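Local coordinates for protein PKS (Streptomyces albus, PDB 4OQJ) that probably acts as a ketosynthase of oxazolomycin biosynthesis, condensing an enzyme-bound acyl chain with an extender unit on an acyl carrier protein, at residues P125-V138 against A177-N190. Numbering follows the deposited sequence.
Sequences PQRGEQRIGVYAGV and AYKLNLCGPSVSTN. With K (potassium ion), chain B.
Y135 lies alongside V187, both pointing the same way, with its CE2 3.7 Å from V187 CB. T189 CG2 meets the same ring at its edge, in plane, and P185 CB approaches Y135 OH, which hydrogen-bonds S206 of helix 195-209. On the face of the sheet that carries V134 and S186, L182 divides its methyls: CD1 sits 3.9 Å from V134 CB, while CD2 touches both I132 CG2 and P125 CG. V134 holds CG1 between its backbone N and carbonyl carbon (chi1 53°), 3.5 Å from S186 CB, tighter than usual, and 3.3 Å from S186 OG, a hydroxyl that donates to G184 O.

Strands 132-138 and 186-190 pair in parallel through V134 N to P185 O, V187 N to V134 O, A136 N to V187 O and T189 N to A136 O. Just before this ladder, G184 N reaches I132 O (2.9 Å) from 65° out of the carbonyl plane.

Past helix 171-180, N181 ND2 donates to P125 O at 3.0 Å, and its OD1 accepts from S292 N of the second subunit. C183 O lies 3.3 Å above the R131 guanidinium plane, offset toward the rim; R131 NH1 salt-bridges E311 of that subunit. Y178 OH binds potassium at 2.9 Å together with S292 and K294 of the second subunit. The parallel ladder and apolar contacts thus fix strand 186-190 within its chain, consistent with presenting its outer edge, where S188 and N190 pair antiparallel with the partner, as in thiolase-fold dimers.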
loop_
_atom_site.group_PDB
_atom_site.type_symbol
_atom_site.label_atom_id
_atom_site.label_comp_id
_atom_site.label_asym_id
_atom_site.label_seq_id
_atom_site.Cartn_x
_atom_site.Cartn_y
_atom_site.Cartn_z
ATOM N N PRO A 125 -0.045 -13.606 18.359
ATOM C CA PRO A 125 1.005 -13.770 17.345
ATOM C C PRO A 125 2.392 -14.066 17.910
ATOM O O PRO A 125 3.307 -14.361 17.133
ATOM C CB PRO A 125 1.017 -12.419 16.614
ATOM C CG PRO A 125 -0.185 -11.680 17.071
ATOM C CD PRO A 125 -0.553 -12.226 18.416
ATOM N N GLN A 126 2.570 -14.001 19.228
ATOM C CA GLN A 126 3.860 -14.373 19.801
ATOM C C GLN A 126 4.055 -15.884 19.770
ATOM O O GLN A 126 5.149 -16.378 20.027
ATOM C CB GLN A 126 4.003 -13.862 21.237
ATOM C CG GLN A 126 3.963 -12.356 21.348
ATOM C CD GLN A 126 4.293 -11.876 22.749
ATOM O OE1 GLN A 126 4.005 -12.554 23.740
ATOM N NE2 GLN A 126 4.924 -10.710 22.836
ATOM N N ARG A 127 2.996 -16.621 19.463
ATOM C CA ARG A 127 3.084 -18.082 19.368
ATOM C C ARG A 127 2.530 -18.530 18.018
ATOM O O ARG A 127 1.854 -17.758 17.341
ATOM C CB ARG A 127 2.320 -18.741 20.511
ATOM C CG ARG A 127 2.937 -18.531 21.902
ATOM C CD ARG A 127 2.036 -19.151 22.997
ATOM N NE ARG A 127 0.911 -18.273 23.342
ATOM C CZ ARG A 127 -0.177 -18.664 24.001
ATOM N NH1 ARG A 127 -0.318 -19.927 24.381
ATOM N NH2 ARG A 127 -1.129 -17.789 24.279
ATOM N N GLY A 128 2.820 -19.762 17.616
ATOM C CA GLY A 128 2.225 -20.304 16.404
ATOM C C GLY A 128 3.011 -20.001 15.144
ATOM O O GLY A 128 4.028 -19.294 15.181
ATOM N N GLU A 129 2.536 -20.550 14.027
ATOM C CA GLU A 129 3.265 -20.505 12.759
ATOM C C GLU A 129 2.568 -19.622 11.728
ATOM O O GLU A 129 3.002 -19.549 10.581
ATOM C CB GLU A 129 3.432 -21.921 12.192
ATOM N N GLN A 130 1.486 -18.967 12.136
ATOM C CA GLN A 130 0.742 -18.091 11.232
ATOM C C GLN A 130 1.632 -16.938 10.782
ATOM O O GLN A 130 2.461 -16.450 11.541
ATOM C CB GLN A 130 -0.541 -17.573 11.906
ATOM C CG GLN A 130 -0.320 -16.581 13.042
ATOM C CD GLN A 130 0.303 -17.218 14.272
ATOM O OE1 GLN A 130 -0.300 -18.093 14.897
ATOM N NE2 GLN A 130 1.520 -16.792 14.618
ATOM N N ARG A 131 1.473 -16.522 9.532
ATOM C CA ARG A 131 2.177 -15.364 9.018
ATOM C C ARG A 131 1.169 -14.230 8.840
ATOM O O ARG A 131 0.269 -14.316 8.013
ATOM C CB ARG A 131 2.887 -15.694 7.708
ATOM C CG ARG A 131 3.574 -14.508 7.084
ATOM C CD ARG A 131 4.710 -14.925 6.171
ATOM N NE ARG A 131 5.998 -14.749 6.831
ATOM C CZ ARG A 131 7.134 -14.442 6.213
ATOM N NH1 ARG A 131 7.164 -14.279 4.893
ATOM N NH2 ARG A 131 8.249 -14.296 6.918
ATOM N N ILE A 132 1.314 -13.194 9.660
ATOM C CA ILE A 132 0.323 -12.131 9.765
ATOM C C ILE A 132 0.867 -10.814 9.210
ATOM O O ILE A 132 1.863 -10.286 9.725
ATOM C CB ILE A 132 -0.098 -11.898 11.229
ATOM C CG1 ILE A 132 -0.473 -13.223 11.900
ATOM C CG2 ILE A 132 -1.225 -10.878 11.280
ATOM C CD1 ILE A 132 -0.942 -13.088 13.335
ATOM N N GLY A 133 0.208 -10.298 8.176
ATOM C CA GLY A 133 0.526 -9.011 7.589
ATOM C C GLY A 133 -0.289 -7.893 8.210
ATOM O O GLY A 133 -1.245 -8.143 8.953
ATOM N N VAL A 134 0.086 -6.655 7.918
ATOM C CA VAL A 134 -0.675 -5.510 8.380
ATOM C C VAL A 134 -0.599 -4.348 7.400
ATOM O O VAL A 134 0.498 -3.912 6.986
ATOM C CB VAL A 134 -0.215 -5.040 9.803
ATOM C CG1 VAL A 134 1.276 -4.801 9.866
ATOM C CG2 VAL A 134 -0.995 -3.794 10.240
ATOM N N TYR A 135 -1.777 -3.852 7.028
ATOM C CA TYR A 135 -1.933 -2.678 6.180
ATOM C C TYR A 135 -2.718 -1.618 6.944
ATOM O O TYR A 135 -3.852 -1.839 7.350
ATOM C CB TYR A 135 -2.644 -3.052 4.874
ATOM C CG TYR A 135 -1.815 -3.970 4.013
ATOM C CD1 TYR A 135 -1.824 -5.352 4.193
ATOM C CD2 TYR A 135 -0.977 -3.444 3.040
ATOM C CE1 TYR A 135 -1.022 -6.182 3.390
ATOM C CE2 TYR A 135 -0.196 -4.252 2.253
ATOM C CZ TYR A 135 -0.212 -5.608 2.426
ATOM O OH TYR A 135 0.609 -6.364 1.602
ATOM N N ALA A 136 -2.116 -0.462 7.163
ATOM C CA ALA A 136 -2.747 0.536 8.018
ATOM C C ALA A 136 -2.309 1.944 7.656
ATOM O O ALA A 136 -1.231 2.139 7.095
ATOM C CB ALA A 136 -2.426 0.251 9.467
ATOM N N GLY A 137 -3.149 2.923 7.976
ATOM C CA GLY A 137 -2.819 4.317 7.719
ATOM C C GLY A 137 -3.270 5.193 8.871
ATOM O O GLY A 137 -4.226 4.853 9.551
ATOM N N VAL A 138 -2.584 6.312 9.088
ATOM C CA VAL A 138 -3.025 7.303 10.049
ATOM C C VAL A 138 -3.189 8.636 9.357
ATOM O O VAL A 138 -2.664 8.877 8.267
ATOM C CB VAL A 138 -2.046 7.442 11.240
ATOM C CG1 VAL A 138 -1.967 6.117 12.023
ATOM C CG2 VAL A 138 -0.672 7.858 10.764
ATOM N N ALA A 177 3.923 -4.210 13.807
ATOM C CA ALA A 177 4.523 -5.508 13.478
ATOM C C ALA A 177 5.598 -5.868 14.506
ATOM O O ALA A 177 5.688 -7.015 14.965
ATOM C CB ALA A 177 5.103 -5.482 12.090
ATOM N N TYR A 178 6.409 -4.887 14.882
ATOM C CA TYR A 178 7.498 -5.123 15.818
ATOM C C TYR A 178 6.996 -5.443 17.228
ATOM O O TYR A 178 7.549 -6.302 17.922
ATOM C CB TYR A 178 8.427 -3.909 15.874
ATOM C CG TYR A 178 9.523 -4.077 16.889
ATOM C CD1 TYR A 178 10.510 -5.038 16.700
ATOM C CD2 TYR A 178 9.568 -3.296 18.047
ATOM C CE1 TYR A 178 11.519 -5.227 17.625
ATOM C CE2 TYR A 178 10.592 -3.474 18.993
ATOM C CZ TYR A 178 11.558 -4.452 18.765
ATOM O OH TYR A 178 12.568 -4.673 19.667
ATOM N N LYS A 179 5.946 -4.760 17.657
ATOM C CA LYS A 179 5.487 -4.914 19.031
ATOM C C LYS A 179 4.510 -6.064 19.206
ATOM O O LYS A 179 4.383 -6.580 20.312
ATOM C CB LYS A 179 4.846 -3.621 19.513
ATOM C CG LYS A 179 5.830 -2.495 19.734
ATOM C CD LYS A 179 6.785 -2.812 20.864
ATOM C CE LYS A 179 7.706 -1.645 21.114
ATOM N NZ LYS A 179 8.614 -1.929 22.248
ATOM N N LEU A 180 3.812 -6.454 18.134
ATOM C CA LEU A 180 2.866 -7.578 18.190
ATOM C C LEU A 180 3.409 -8.888 17.588
ATOM O O LEU A 180 2.792 -9.932 17.742
ATOM C CB LEU A 180 1.564 -7.217 17.478
ATOM C CG LEU A 180 0.804 -5.990 18.004
ATOM C CD1 LEU A 180 -0.599 -5.950 17.415
ATOM C CD2 LEU A 180 0.739 -5.987 19.521
ATOM N N ASN A 181 4.555 -8.812 16.910
ATOM C CA ASN A 181 5.185 -9.927 16.161
ATOM C C ASN A 181 4.422 -10.341 14.899
ATOM O O ASN A 181 4.031 -11.498 14.737
ATOM C CB ASN A 181 5.386 -11.171 17.033
ATOM C CG ASN A 181 6.376 -12.158 16.406
ATOM O OD1 ASN A 181 7.392 -11.753 15.841
ATOM N ND2 ASN A 181 6.078 -13.451 16.489
ATOM N N LEU A 182 4.253 -9.398 13.982
ATOM C CA LEU A 182 3.604 -9.662 12.703
ATOM C C LEU A 182 4.721 -9.732 11.673
ATOM O O LEU A 182 5.452 -8.753 11.499
ATOM C CB LEU A 182 2.590 -8.561 12.370
ATOM C CG LEU A 182 1.651 -8.154 13.499
ATOM C CD1 LEU A 182 0.642 -7.139 13.023
ATOM C CD2 LEU A 182 0.945 -9.379 14.096
ATOM N N CYS A 183 4.880 -10.885 11.023
ATOM C CA CYS A 183 5.997 -11.126 10.112
ATOM C C CYS A 183 5.600 -11.115 8.639
ATOM O O CYS A 183 6.441 -11.338 7.761
ATOM C CB CYS A 183 6.655 -12.458 10.450
ATOM S SG CYS A 183 7.281 -12.477 12.134
ATOM N N GLY A 184 4.322 -10.882 8.364
ATOM C CA GLY A 184 3.873 -10.706 6.993
ATOM C C GLY A 184 4.227 -9.302 6.519
ATOM O O GLY A 184 4.852 -8.533 7.254
ATOM N N PRO A 185 3.843 -8.952 5.286
ATOM C CA PRO A 185 4.065 -7.580 4.824
ATOM C C PRO A 185 3.432 -6.585 5.772
ATOM O O PRO A 185 2.267 -6.748 6.134
ATOM C CB PRO A 185 3.358 -7.528 3.472
ATOM C CG PRO A 185 3.097 -8.909 3.109
ATOM C CD PRO A 185 2.991 -9.703 4.364
ATOM N N SER A 186 4.191 -5.570 6.164
ATOM C CA SER A 186 3.700 -4.541 7.054
ATOM C C SER A 186 3.907 -3.203 6.374
ATOM O O SER A 186 5.042 -2.748 6.183
ATOM C CB SER A 186 4.415 -4.630 8.400
ATOM O OG SER A 186 4.200 -5.935 8.962
ATOM N N VAL A 187 2.805 -2.596 5.973
ATOM C CA VAL A 187 2.849 -1.497 5.031
ATOM C C VAL A 187 1.925 -0.369 5.476
ATOM O O VAL A 187 0.754 -0.596 5.788
ATOM C CB VAL A 187 2.437 -1.971 3.613
ATOM C CG1 VAL A 187 2.563 -0.836 2.591
ATOM C CG2 VAL A 187 3.298 -3.149 3.181
ATOM N N SER A 188 2.449 0.847 5.519
ATOM C CA SER A 188 1.585 2.001 5.747
ATOM C C SER A 188 1.014 2.453 4.413
ATOM O O SER A 188 1.742 2.685 3.444
ATOM C CB SER A 188 2.323 3.137 6.442
ATOM O OG SER A 188 2.789 2.689 7.706
ATOM N N THR A 189 -0.310 2.516 4.370
ATOM C CA THR A 189 -1.055 2.810 3.156
ATOM C C THR A 189 -1.962 3.999 3.436
ATOM O O THR A 189 -2.684 4.029 4.445
ATOM C CB THR A 189 -1.877 1.588 2.699
ATOM O OG1 THR A 189 -3.029 1.468 3.515
ATOM C CG2 THR A 189 -1.073 0.304 2.842
ATOM N N ASN A 190 -1.919 4.989 2.558
ATOM C CA ASN A 190 -2.627 6.239 2.772
ATOM C C ASN A 190 -3.258 6.762 1.477
ATOM O O ASN A 190 -2.558 6.945 0.487
ATOM C CB ASN A 190 -1.658 7.279 3.329
ATOM C CG ASN A 190 -1.374 7.079 4.794
ATOM O OD1 ASN A 190 -0.358 6.486 5.177
ATOM N ND2 ASN A 190 -2.286 7.558 5.632
HETATM K K K B . 12.152 -7.439 20.501
HETATM O O HOH W 1 3.049 -14.459 14.287
HETATM O O HOH W 2 5.832 -9.222 20.459
HETATM O O HOH W 3 3.350 -13.256 11.773
HETATM O O HOH W 4 0.154 5.880 7.900
HETATM O O HOH W 5 9.333 -6.386 20.233
HETATM O O HOH W 6 14.059 -5.932 22.558
HETATM O O HOH W 7 13.435 -10.220 21.258
HETATM O O HOH W 8 10.724 -9.221 22.241
#